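PDB 3LXQ: uncharacterized protein VP1736 from Vibrio parahaemolyticus, which is of unknown function but contains a sulfatase-family domain belonging to the alkaline phosphatase superfamily. Local coordinates for residues G102-L107 with G120-Q125; G283-K288 with S292-D297; T349-I354 with T360-R365; R391-V396 with L418-S423. All coordinates share one frame; numbering follows the deposited sequence.

Interaction 1 of 4, residues G102-L107 with G120-Q125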
loop_
_atom_site.group_PDB
_atom_site.type_symbol
_atom_site.label_atom_id
_atom_site.label_comp_id
_atom_site.label_asym_id
_atom_site.label_seq_id
_atom_site.Cartn_x
_atom_site.Cartn_y
_atom_site.Cartn_z
ATOM N N GLY A 102 3.349 18.258 -3.023
ATOM C CA GLY A 102 3.113 19.628 -2.568
ATOM C C GLY A 102 2.211 19.716 -1.346
ATOM O O GLY A 102 2.574 20.347 -0.350
ATOM N N SER A 103 1.046 19.069 -1.412
ATOM C CA SER A 103 0.079 19.108 -0.310
ATOM C C SER A 103 0.605 18.455 0.975
ATOM O O SER A 103 0.044 18.668 2.044
ATOM C CB SER A 103 -1.269 18.499 -0.721
ATOM O OG SER A 103 -1.147 17.115 -1.007
ATOM N N LEU A 104 1.685 17.681 0.866
ATOM C CA LEU A 104 2.312 17.061 2.034
ATOM C C LEU A 104 3.613 17.757 2.433
ATOM O O LEU A 104 4.407 17.218 3.202
ATOM C CB LEU A 104 2.536 15.559 1.809
ATOM C CG LEU A 104 1.376 14.575 2.025
ATOM C CD1 LEU A 104 0.111 14.924 1.222
ATOM C CD2 LEU A 104 1.824 13.180 1.687
ATOM N N GLY A 105 3.818 18.962 1.907
ATOM C CA GLY A 105 4.954 19.793 2.306
ATOM C C GLY A 105 6.183 19.742 1.415
ATOM O O GLY A 105 7.024 20.646 1.468
ATOM N N GLY A 106 6.291 18.704 0.590
ATOM C CA GLY A 106 7.448 18.522 -0.291
ATOM C C GLY A 106 7.455 19.444 -1.501
ATOM O O GLY A 106 6.803 20.489 -1.506
ATOM N N LEU A 107 8.188 19.032 -2.533
ATOM C CA LEU A 107 8.382 19.828 -3.752
ATOM C C LEU A 107 7.072 19.997 -4.530
ATOM O O LEU A 107 6.248 19.071 -4.543
ATOM C CB LEU A 107 9.470 19.192 -4.621
ATOM C CG LEU A 107 10.840 19.147 -3.935
ATOM C CD1 LEU A 107 11.778 18.133 -4.589
ATOM C CD2 LEU A 107 11.490 20.532 -3.874
ATOM N N GLY A 120 -11.155 14.661 -0.845
ATOM C CA GLY A 120 -11.387 13.374 -0.189
ATOM C C GLY A 120 -10.728 13.083 1.151
ATOM O O GLY A 120 -10.343 13.991 1.901
ATOM N N TRP A 121 -10.608 11.793 1.438
ATOM C CA TRP A 121 -9.995 11.293 2.666
ATOM C C TRP A 121 -8.468 11.189 2.483
ATOM O O TRP A 121 -7.955 10.245 1.878
ATOM C CB TRP A 121 -10.644 9.956 3.028
ATOM C CG TRP A 121 -10.270 9.355 4.374
ATOM C CD1 TRP A 121 -9.452 9.890 5.335
ATOM C CD2 TRP A 121 -10.749 8.114 4.906
ATOM N NE1 TRP A 121 -9.379 9.047 6.417
ATOM C CE2 TRP A 121 -10.168 7.954 6.182
ATOM C CE3 TRP A 121 -11.602 7.118 4.422
ATOM C CZ2 TRP A 121 -10.401 6.835 6.971
ATOM C CZ3 TRP A 121 -11.847 6.010 5.218
ATOM C CH2 TRP A 121 -11.244 5.875 6.476
ATOM N N GLN A 122 -7.771 12.195 2.996
ATOM C CA GLN A 122 -6.334 12.380 2.811
ATOM C C GLN A 122 -5.650 11.899 4.069
ATOM O O GLN A 122 -6.081 12.243 5.176
ATOM C CB GLN A 122 -6.048 13.868 2.566
ATOM C CG GLN A 122 -4.650 14.360 2.921
ATOM C CD GLN A 122 -4.526 15.882 2.865
ATOM O OE1 GLN A 122 -5.477 16.585 2.511
ATOM N NE2 GLN A 122 -3.347 16.398 3.212
ATOM N N PHE A 123 -4.609 11.078 3.920
ATOM C CA PHE A 123 -3.877 10.577 5.096
ATOM C C PHE A 123 -2.545 11.294 5.163
ATOM O O PHE A 123 -1.740 11.179 4.240
ATOM C CB PHE A 123 -3.649 9.062 5.000
ATOM C CG PHE A 123 -4.910 8.238 5.013
ATOM C CD1 PHE A 123 -5.656 8.063 3.853
ATOM C CD2 PHE A 123 -5.333 7.618 6.174
ATOM C CE1 PHE A 123 -6.817 7.277 3.863
ATOM C CE2 PHE A 123 -6.497 6.837 6.199
ATOM C CZ PHE A 123 -7.232 6.665 5.046
ATOM N N THR A 124 -2.304 12.038 6.235
ATOM C CA THR A 124 -1.107 12.884 6.304
ATOM C C THR A 124 0.013 12.202 7.056
ATOM O O THR A 124 1.140 12.704 7.087
ATOM C CB THR A 124 -1.379 14.262 6.951
ATOM O OG1 THR A 124 -1.653 14.093 8.352
ATOM C CG2 THR A 124 -2.548 14.958 6.268
ATOM N N GLN A 125 -0.299 11.056 7.652
ATOM C CA GLN A 125 0.686 10.265 8.383
ATOM C C GLN A 125 0.686 8.792 7.959
ATOM O O GLN A 125 0.731 7.911 8.806
ATOM C CB GLN A 125 0.457 10.369 9.901
ATOM C CG GLN A 125 0.851 11.715 10.485
ATOM C CD GLN A 125 2.330 12.022 10.318
ATOM O OE1 GLN A 125 2.712 13.161 10.043
ATOM N NE2 GLN A 125 3.171 11.013 10.502
#

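Interaction 2 of 4, residues G283-K288 with S292-D297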
loop_
_atom_site.group_PDB
_atom_site.type_symbol
_atom_site.label_atom_id
_atom_site.label_comp_id
_atom_site.label_asym_id
_atom_site.label_seq_id
_atom_site.Cartn_x
_atom_site.Cartn_y
_atom_site.Cartn_z
ATOM N N GLY A 283 -4.285 13.228 -13.181
ATOM C CA GLY A 283 -5.306 14.271 -13.365
ATOM C C GLY A 283 -6.187 13.992 -14.565
ATOM O O GLY A 283 -7.409 14.167 -14.497
ATOM N N THR A 284 -5.567 13.543 -15.659
ATOM C CA THR A 284 -6.298 13.123 -16.861
ATOM C C THR A 284 -7.176 11.897 -16.610
ATOM O O THR A 284 -8.235 11.775 -17.216
ATOM C CB THR A 284 -5.376 12.859 -18.099
ATOM O OG1 THR A 284 -4.523 11.738 -17.849
ATOM C CG2 THR A 284 -4.537 14.084 -18.442
ATOM N N PHE A 285 -6.751 11.001 -15.721
ATOM C CA PHE A 285 -7.606 9.879 -15.316
ATOM C C PHE A 285 -8.839 10.363 -14.564
ATOM O O PHE A 285 -9.953 9.940 -14.879
ATOM C CB PHE A 285 -6.876 8.856 -14.443
ATOM C CG PHE A 285 -7.775 7.756 -13.941
ATOM C CD1 PHE A 285 -8.055 6.655 -14.740
ATOM C CD2 PHE A 285 -8.384 7.847 -12.694
ATOM C CE1 PHE A 285 -8.899 5.645 -14.290
ATOM C CE2 PHE A 285 -9.245 6.846 -12.240
ATOM C CZ PHE A 285 -9.500 5.745 -13.031
ATOM N N PHE A 286 -8.638 11.230 -13.571
ATOM C CA PHE A 286 -9.758 11.711 -12.742
ATOM C C PHE A 286 -10.723 12.653 -13.469
ATOM O O PHE A 286 -11.916 12.701 -13.131
ATOM C CB PHE A 286 -9.276 12.316 -11.414
ATOM C CG PHE A 286 -9.061 11.289 -10.327
ATOM C CD1 PHE A 286 -10.148 10.691 -9.690
ATOM C CD2 PHE A 286 -7.772 10.900 -9.954
ATOM C CE1 PHE A 286 -9.960 9.732 -8.699
ATOM C CE2 PHE A 286 -7.575 9.939 -8.952
ATOM C CZ PHE A 286 -8.665 9.351 -8.332
ATOM N N ASP A 287 -10.217 13.390 -14.463
ATOM C CA ASP A 287 -11.070 14.247 -15.292
ATOM C C ASP A 287 -12.068 13.392 -16.062
ATOM O O ASP A 287 -13.223 13.781 -16.274
ATOM C CB ASP A 287 -10.236 15.067 -16.284
ATOM C CG ASP A 287 -9.394 16.141 -15.605
ATOM O OD1 ASP A 287 -9.763 16.619 -14.503
ATOM O OD2 ASP A 287 -8.344 16.497 -16.188
ATOM N N LYS A 288 -11.590 12.230 -16.488
ATOM C CA LYS A 288 -12.397 11.255 -17.187
ATOM C C LYS A 288 -13.263 10.504 -16.197
ATOM O O LYS A 288 -14.452 10.310 -16.434
ATOM C CB LYS A 288 -11.498 10.287 -17.968
ATOM C CG LYS A 288 -10.573 10.990 -18.967
ATOM C CD LYS A 288 -10.337 10.177 -20.232
ATOM C CE LYS A 288 -9.479 8.943 -19.987
ATOM N NZ LYS A 288 -9.538 8.007 -21.150
ATOM N N SER A 292 -17.636 9.709 -15.722
ATOM C CA SER A 292 -17.712 8.310 -16.158
ATOM C C SER A 292 -18.974 7.598 -15.673
ATOM O O SER A 292 -19.712 8.131 -14.839
ATOM C CB SER A 292 -16.482 7.544 -15.659
ATOM O OG SER A 292 -16.544 7.361 -14.248
ATOM N N SER A 293 -19.198 6.384 -16.174
ATOM C CA SER A 293 -20.373 5.600 -15.799
ATOM C C SER A 293 -20.127 4.726 -14.573
ATOM O O SER A 293 -21.056 4.110 -14.043
ATOM C CB SER A 293 -20.870 4.748 -16.980
ATOM O OG SER A 293 -20.386 3.411 -16.916
ATOM N N TYR A 294 -18.873 4.667 -14.127
ATOM C CA TYR A 294 -18.522 3.882 -12.953
ATOM C C TYR A 294 -18.385 4.729 -11.672
ATOM O O TYR A 294 -18.322 4.179 -10.571
ATOM C CB TYR A 294 -17.255 3.046 -13.224
ATOM C CG TYR A 294 -16.076 3.825 -13.777
ATOM C CD1 TYR A 294 -15.207 4.507 -12.929
ATOM C CD2 TYR A 294 -15.821 3.865 -15.145
ATOM C CE1 TYR A 294 -14.121 5.224 -13.424
ATOM C CE2 TYR A 294 -14.733 4.576 -15.654
ATOM C CZ TYR A 294 -13.892 5.252 -14.785
ATOM O OH TYR A 294 -12.819 5.960 -15.276
ATOM N N TRP A 295 -18.364 6.058 -11.825
ATOM C CA TRP A 295 -18.043 6.983 -10.725
ATOM C C TRP A 295 -18.924 6.843 -9.484
ATOM O O TRP A 295 -18.413 6.841 -8.354
ATOM C CB TRP A 295 -18.062 8.441 -11.191
ATOM C CG TRP A 295 -17.640 9.389 -10.098
ATOM C CD1 TRP A 295 -18.453 10.192 -9.347
ATOM C CD2 TRP A 295 -16.308 9.597 -9.608
ATOM N NE1 TRP A 295 -17.708 10.903 -8.438
ATOM C CE2 TRP A 295 -16.390 10.557 -8.574
ATOM C CE3 TRP A 295 -15.050 9.079 -9.957
ATOM C CZ2 TRP A 295 -15.260 11.011 -7.878
ATOM C CZ3 TRP A 295 -13.927 9.527 -9.265
ATOM C CH2 TRP A 295 -14.040 10.480 -8.234
ATOM N N ASP A 296 -20.231 6.735 -9.707
ATOM C CA ASP A 296 -21.208 6.554 -8.630
ATOM C C ASP A 296 -20.893 5.338 -7.770
ATOM O O ASP A 296 -21.126 5.337 -6.560
ATOM C CB ASP A 296 -22.615 6.377 -9.220
ATOM C CG ASP A 296 -23.278 7.693 -9.574
ATOM O OD1 ASP A 296 -22.640 8.759 -9.425
ATOM O OD2 ASP A 296 -24.455 7.656 -10.004
ATOM N N ASP A 297 -20.336 4.314 -8.409
ATOM C CA ASP A 297 -20.327 2.972 -7.856
ATOM C C ASP A 297 -18.946 2.515 -7.357
ATOM O O ASP A 297 -18.759 1.331 -7.063
ATOM C CB ASP A 297 -20.856 2.016 -8.932
ATOM C CG ASP A 297 -21.327 0.682 -8.371
ATOM O OD1 ASP A 297 -21.629 -0.210 -9.197
ATOM O OD2 ASP A 297 -21.409 0.520 -7.133
#

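Interaction 3 of 4, residues T349-I354 with T360-R365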
loop_
_atom_site.group_PDB
_atom_site.type_symbol
_atom_site.label_atom_id
_atom_site.label_comp_id
_atom_site.label_asym_id
_atom_site.label_seq_id
_atom_site.Cartn_x
_atom_site.Cartn_y
_atom_site.Cartn_z
ATOM N N THR A 349 -9.404 -1.274 5.545
ATOM C CA THR A 349 -10.174 -0.036 5.381
ATOM C C THR A 349 -11.037 -0.036 4.110
ATOM O O THR A 349 -12.230 0.319 4.154
ATOM C CB THR A 349 -9.259 1.204 5.405
ATOM O OG1 THR A 349 -8.490 1.215 6.619
ATOM C CG2 THR A 349 -10.065 2.498 5.291
ATOM N N LEU A 350 -10.447 -0.450 2.991
ATOM C CA LEU A 350 -11.129 -0.404 1.696
ATOM C C LEU A 350 -12.280 -1.404 1.605
ATOM O O LEU A 350 -13.364 -1.057 1.105
ATOM C CB LEU A 350 -10.129 -0.601 0.548
ATOM C CG LEU A 350 -9.043 0.482 0.406
ATOM C CD1 LEU A 350 -7.835 -0.046 -0.358
ATOM C CD2 LEU A 350 -9.583 1.760 -0.227
ATOM N N LEU A 351 -12.061 -2.626 2.098
ATOM C CA LEU A 351 -13.136 -3.630 2.162
ATOM C C LEU A 351 -14.340 -3.113 2.943
ATOM O O LEU A 351 -15.501 -3.367 2.584
ATOM C CB LEU A 351 -12.650 -4.930 2.806
ATOM C CG LEU A 351 -11.697 -5.844 2.038
ATOM C CD1 LEU A 351 -11.490 -7.107 2.847
ATOM C CD2 LEU A 351 -12.198 -6.177 0.620
ATOM N N SER A 352 -14.046 -2.389 4.014
ATOM C CA SER A 352 -15.068 -1.843 4.879
ATOM C C SER A 352 -15.836 -0.766 4.137
ATOM O O SER A 352 -17.062 -0.677 4.268
ATOM C CB SER A 352 -14.434 -1.297 6.163
ATOM O OG SER A 352 -15.404 -1.034 7.169
ATOM N N LEU A 353 -15.122 0.039 3.347
ATOM C CA LEU A 353 -15.748 1.115 2.562
ATOM C C LEU A 353 -16.608 0.618 1.405
ATOM O O LEU A 353 -17.590 1.272 1.021
ATOM C CB LEU A 353 -14.693 2.090 2.034
ATOM C CG LEU A 353 -14.161 3.110 3.039
ATOM C CD1 LEU A 353 -12.849 3.726 2.565
ATOM C CD2 LEU A 353 -15.216 4.183 3.309
ATOM N N ILE A 354 -16.239 -0.530 0.841
ATOM C CA ILE A 354 -16.953 -1.050 -0.338
ATOM C C ILE A 354 -18.120 -1.978 0.020
ATOM O O ILE A 354 -18.812 -2.490 -0.868
ATOM C CB ILE A 354 -16.003 -1.715 -1.380
ATOM C CG1 ILE A 354 -15.330 -2.970 -0.815
ATOM C CG2 ILE A 354 -14.986 -0.695 -1.908
ATOM C CD1 ILE A 354 -14.604 -3.810 -1.860
ATOM N N THR A 360 -10.711 -12.413 7.834
ATOM C CA THR A 360 -9.386 -12.581 7.263
ATOM C C THR A 360 -8.339 -12.621 8.370
ATOM O O THR A 360 -8.634 -12.249 9.513
ATOM C CB THR A 360 -9.035 -11.436 6.271
ATOM O OG1 THR A 360 -8.474 -10.326 6.978
ATOM C CG2 THR A 360 -10.262 -10.985 5.469
ATOM N N PRO A 361 -7.108 -13.062 8.040
ATOM C CA PRO A 361 -6.032 -12.996 9.018
ATOM C C PRO A 361 -5.308 -11.645 9.055
ATOM O O PRO A 361 -4.316 -11.516 9.762
ATOM C CB PRO A 361 -5.087 -14.109 8.562
ATOM C CG PRO A 361 -5.247 -14.123 7.090
ATOM C CD PRO A 361 -6.715 -13.842 6.852
HETATM N N MSE A 362 -5.797 -10.647 8.321
HETATM C CA MSE A 362 -5.160 -9.319 8.290
HETATM C C MSE A 362 -5.163 -8.633 9.656
HETATM O O MSE A 362 -6.194 -8.569 10.324
HETATM C CB MSE A 362 -5.827 -8.399 7.261
HETATM C CG MSE A 362 -5.835 -8.926 5.841
HETATM SE SE MSE A 362 -6.316 -7.535 4.567
HETATM C CE MSE A 362 -8.254 -7.525 4.809
ATOM N N ILE A 363 -4.007 -8.112 10.059
ATOM C CA ILE A 363 -3.893 -7.417 11.326
ATOM C C ILE A 363 -3.924 -5.891 11.152
ATOM O O ILE A 363 -3.911 -5.147 12.133
ATOM C CB ILE A 363 -2.654 -7.865 12.133
ATOM C CG1 ILE A 363 -1.355 -7.484 11.407
ATOM C CG2 ILE A 363 -2.727 -9.362 12.396
ATOM C CD1 ILE A 363 -0.103 -7.664 12.247
ATOM N N GLY A 364 -3.985 -5.435 9.901
ATOM C CA GLY A 364 -4.164 -4.016 9.603
ATOM C C GLY A 364 -5.533 -3.495 10.026
ATOM O O GLY A 364 -6.505 -4.249 10.094
ATOM N N ARG A 365 -5.599 -2.190 10.272
ATOM C CA ARG A 365 -6.744 -1.541 10.908
ATOM C C ARG A 365 -7.786 -1.122 9.872
ATOM O O ARG A 365 -7.442 -0.698 8.763
ATOM C CB ARG A 365 -6.282 -0.305 11.676
ATOM C CG ARG A 365 -5.594 -0.579 13.008
ATOM C CD ARG A 365 -4.145 -1.083 12.875
ATOM N NE ARG A 365 -3.535 -1.224 14.201
ATOM C CZ ARG A 365 -2.977 -0.220 14.883
ATOM N NH1 ARG A 365 -2.907 0.997 14.353
ATOM N NH2 ARG A 365 -2.474 -0.437 16.105
#

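Interaction 4 of 4, residues R391-V396 with L418-S423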
loop_
_atom_site.group_PDB
_atom_site.type_symbol
_atom_site.label_atom_id
_atom_site.label_comp_id
_atom_site.label_asym_id
_atom_site.label_seq_id
_atom_site.Cartn_x
_atom_site.Cartn_y
_atom_site.Cartn_z
ATOM N N ARG A 391 2.969 7.415 18.395
ATOM C CA ARG A 391 2.930 8.842 18.707
ATOM C C ARG A 391 3.914 9.230 19.810
ATOM O O ARG A 391 4.265 10.401 19.953
ATOM C CB ARG A 391 1.513 9.263 19.085
ATOM C CG ARG A 391 0.597 9.496 17.902
ATOM C CD ARG A 391 1.005 10.736 17.114
ATOM N NE ARG A 391 0.169 10.918 15.931
ATOM C CZ ARG A 391 0.296 11.919 15.060
ATOM N NH1 ARG A 391 -0.525 11.996 14.021
ATOM N NH2 ARG A 391 1.235 12.847 15.223
ATOM N N ASP A 392 4.379 8.230 20.558
ATOM C CA ASP A 392 5.152 8.452 21.779
ATOM C C ASP A 392 6.606 8.020 21.689
ATOM O O ASP A 392 7.459 8.516 22.428
ATOM C CB ASP A 392 4.463 7.748 22.947
ATOM C CG ASP A 392 3.074 8.275 23.182
ATOM O OD1 ASP A 392 2.944 9.393 23.721
ATOM O OD2 ASP A 392 2.110 7.584 22.802
ATOM N N ASN A 393 6.880 7.110 20.763
ATOM C CA ASN A 393 8.177 6.467 20.674
ATOM C C ASN A 393 8.441 5.912 19.277
ATOM O O ASN A 393 7.519 5.726 18.467
ATOM C CB ASN A 393 8.266 5.345 21.719
ATOM C CG ASN A 393 6.977 4.535 21.808
ATOM O OD1 ASN A 393 6.549 3.933 20.827
ATOM N ND2 ASN A 393 6.348 4.535 22.979
ATOM N N LEU A 394 9.714 5.659 19.006
ATOM C CA LEU A 394 10.125 4.920 17.830
ATOM C C LEU A 394 11.169 3.900 18.245
ATOM O O LEU A 394 12.202 4.256 18.830
ATOM C CB LEU A 394 10.697 5.864 16.764
ATOM C CG LEU A 394 11.537 5.269 15.629
ATOM C CD1 LEU A 394 10.694 4.493 14.625
ATOM C CD2 LEU A 394 12.301 6.396 14.942
ATOM N N VAL A 395 10.892 2.641 17.918
ATOM C CA VAL A 395 11.810 1.544 18.200
ATOM C C VAL A 395 12.320 0.941 16.909
ATOM O O VAL A 395 11.541 0.566 16.028
ATOM C CB VAL A 395 11.160 0.429 19.045
ATOM C CG1 VAL A 395 12.112 -0.764 19.184
ATOM C CG2 VAL A 395 10.741 0.957 20.413
ATOM N N VAL A 396 13.641 0.851 16.818
ATOM C CA VAL A 396 14.305 0.239 15.681
ATOM C C VAL A 396 15.123 -0.984 16.107
ATOM O O VAL A 396 15.956 -0.907 17.010
ATOM C CB VAL A 396 15.194 1.257 14.944
ATOM C CG1 VAL A 396 15.983 0.566 13.840
ATOM C CG2 VAL A 396 14.324 2.384 14.357
ATOM N N LEU A 418 15.703 8.041 23.610
ATOM C CA LEU A 418 14.565 7.983 24.545
ATOM C C LEU A 418 14.407 6.593 25.154
ATOM O O LEU A 418 14.396 5.595 24.430
ATOM C CB LEU A 418 13.251 8.358 23.836
ATOM C CG LEU A 418 11.955 8.272 24.656
ATOM C CD1 LEU A 418 11.804 9.480 25.572
ATOM C CD2 LEU A 418 10.748 8.139 23.750
ATOM N N GLU A 419 14.244 6.549 26.475
ATOM C CA GLU A 419 14.028 5.305 27.216
ATOM C C GLU A 419 12.552 4.954 27.220
ATOM O O GLU A 419 11.705 5.829 27.390
ATOM C CB GLU A 419 14.498 5.448 28.674
ATOM C CG GLU A 419 15.860 6.097 28.858
ATOM C CD GLU A 419 17.023 5.154 28.604
ATOM O OE1 GLU A 419 18.160 5.521 28.972
ATOM O OE2 GLU A 419 16.816 4.050 28.056
ATOM N N VAL A 420 12.239 3.674 27.040
ATOM C CA VAL A 420 10.846 3.219 27.036
ATOM C C VAL A 420 10.659 1.954 27.858
ATOM O O VAL A 420 11.620 1.224 28.109
ATOM C CB VAL A 420 10.327 2.954 25.610
ATOM C CG1 VAL A 420 9.970 4.263 24.905
ATOM C CG2 VAL A 420 11.338 2.123 24.796
ATOM N N ASP A 421 9.412 1.693 28.253
ATOM C CA ASP A 421 9.052 0.473 28.981
ATOM C C ASP A 421 9.463 -0.765 28.180
ATOM O O ASP A 421 9.570 -0.699 26.952
ATOM C CB ASP A 421 7.543 0.450 29.244
ATOM N N GLU A 422 9.693 -1.881 28.872
ATOM C CA GLU A 422 9.978 -3.162 28.214
ATOM C C GLU A 422 8.822 -3.566 27.296
ATOM O O GLU A 422 9.030 -4.187 26.249
ATOM C CB GLU A 422 10.245 -4.258 29.251
ATOM N N SER A 423 7.609 -3.183 27.689
ATOM C CA SER A 423 6.400 -3.439 26.910
ATOM C C SER A 423 6.402 -2.742 25.541
ATOM O O SER A 423 5.756 -3.219 24.611
ATOM C CB SER A 423 5.157 -3.026 27.709
ATOM O OG SER A 423 5.159 -1.631 27.972
#

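Interaction 1 of 4, residues G102-L107 with G120-Q125
The turn bearing S103 and L104 stands off from the strand carrying Q122: the closest CA pair, L104 and T124, is 6.9 Å apart, and no backbone bond joins the two, so the loop does not extend the sheet. Residues 102-107 form an irregular loop in which G105 N bonds to G102 O at 2.9 Å, while W121, Q122 and F123 are extended. Q122 bridges the gap. Its CG lies nearly anti to the backbone N (chi1 155°) and the chain then continues almost straight (chi2 -171°), which carries the amide out to the turn. There NE2 is 4.2 Å from S103 O, too far for a hydrogen bond, and 4.3 Å from L104 CD1. The junction therefore consists of loose van der Waals contact alongside the amide, and it buries only 114 Å² in all. M117 of helix 111-118 touches S103, L104 and Q122 and so joins the two sides. S103 N is held by D114 of the same helix. Along the strand, F123 points the other way, into the interior, where its CZ sits 3.4 Å above the W121 ring plane, displaced toward the rim. W121 NE1 is bound to D337, and T124 OG1 to D338. The geometry is that of a surface junction in an alpha/beta fold, where the connection from strand 87-93 through helix 111-118 returns to strand 121-127 of the mixed sheet.

Interaction 2 of 4, residues G283-K288 with S292-D297
F286 presents its ring edge to W295, and the two side chains cross at about a right angle. CD1 and CE1 of F286 are both 4.0 Å from W295 CZ3, with CZ3 lying in the plane of the phenyl ring. W295 gets there because its CG is anti to the backbone N (chi1 -176°), which swings the six-membered ring toward the helix. F285 runs obliquely to Y294, whose OH approaches F285 CZ to 4.0 Å. Within the helix F285 CD2 lies 4.1 Å over the centre of the F286 ring. S292 OG sits 3.2 Å above the middle of the Y294 ring while bonding to A289 O. Its CB packs 3.5 Å from K288 O, although S292 N makes no hydrogen bond there because the angle is poor. D228 ties the two segments together, taking a salt bridge from K288 NZ on one oxygen and a hydrogen bond with Y294 OH on the other. The aromatic cluster thus closes the turn between helix 271-289 and strand 298-304. This is the descending half of a beta-alpha-beta crossover that starts from strand 241-246, both strands pairing in parallel with 87-93 as expected of an alpha/beta domain.

Interaction 3 of 4, residues T349-I354 with T360-R365
T349 and R365 bring the two backbones to 6.7 Å between CA atoms, but the chains splay apart toward the other end, where the CA atoms of L351 and T360 are 11.0 Å apart. The wider end is spanned by side chains. L351 CD1 meets the methyl CE of M362, present as selenomethionine, at 3.8 Å, and the two chains approach obliquely. M362 first extends toward the helix (chi2 -167°) and then bends at its selenium (chi3 -79°), which turns the terminal methyl onto the leucine branch. The loop that delivers M362 opens with an ST turn: T360 OG1 accepts a hydrogen bond from M362 N at 3.0 Å with an N-H...O angle of 155°. In the alpha/beta fold this loop follows strand 358-360 and leads toward strand 377-382, while helix 346-353 also packs on I327 of strand 322-328 through T349, L350 and L353, and on L168 and L169 of helix 165-171 through L351. At the narrow end the interactions are polar. T349 OG1 lies 3.1 Å from R365 O and is hydrogen-bonded to D345 O and L367 N, which fixes the rotation of the hydroxyl; D345 also receives R365 N on its carboxylate, and thereby holds both segments. The R365 side chain leads away from the helix toward backbone carbonyls: NE bonds to S61 O, and NH2 to S60 O and D375 O.

Interaction 4 of 4, residues R391-V396 with L418-S423
Van der Waals contact between N393 and V420 forms the middle of this junction. V420 CG1 lies 3.8 Å from N393 CB and 4.1 Å from N393 ND2, with the two side chains oblique to one another. The valine reaches this position with CG1 anti to its own carbonyl carbon (chi1 -78°), a rotation that sets this branch against the asparagine. L418 makes the second van der Waals approach: its CD2 comes 3.6 Å from D392 O and 4.3 Å from N393 CB. The methyl therefore lies against backbone and CB rather than against another aliphatic side chain. The main chains remain apart, 7.6 Å between the CA atoms of N393 and L418, consistent with strand 402-409 lying between strands 394-398 and 414-417.

Polar interactions serve each segment separately. N393 OD1 bonds to T390 OG1, which also accepts a hydrogen bond from D392 N, so one threonine hydroxyl holds the turn and the asparagine amide. L418 bonds to the backbone of T405, and its O also to T405 OG1.

The sheet's covering helix supplies the remaining packing, V424 touching N393 and V395 while A428 touches V395. Residues 418-423 are thus the link by which the chain leaves edge strand 414-417 and enters helix 422-441 across one face of a five-stranded antiparallel meander, an arrangement resembling the C-terminal sheet-and-helix subdomain of sulfatases.

How the interactions relate
The four contacts follow one another along the chain without interleaving. Interactions 1, 2 and 3 involve the mixed sheet of the sulfatase-family domain, or helices and loops packed on it, their centres 22 to 24 Å apart, whereas interaction 4 belongs to the separate antiparallel sheet and lies about 44 Å, centre to centre, from interaction 2 across the middle of the molecule. Interaction 1 touches two of the others: W121 CZ3 is 3.6 Å from L353 CD1 of interaction 3, and Q125 CG meets R391 NH1 of interaction 4 at 3.8 Å. Interaction 2 touches none. One end of strand 121-127 thus comes against the loop before strand 394-398, while residues 360-365 carry the chain between the two sheets.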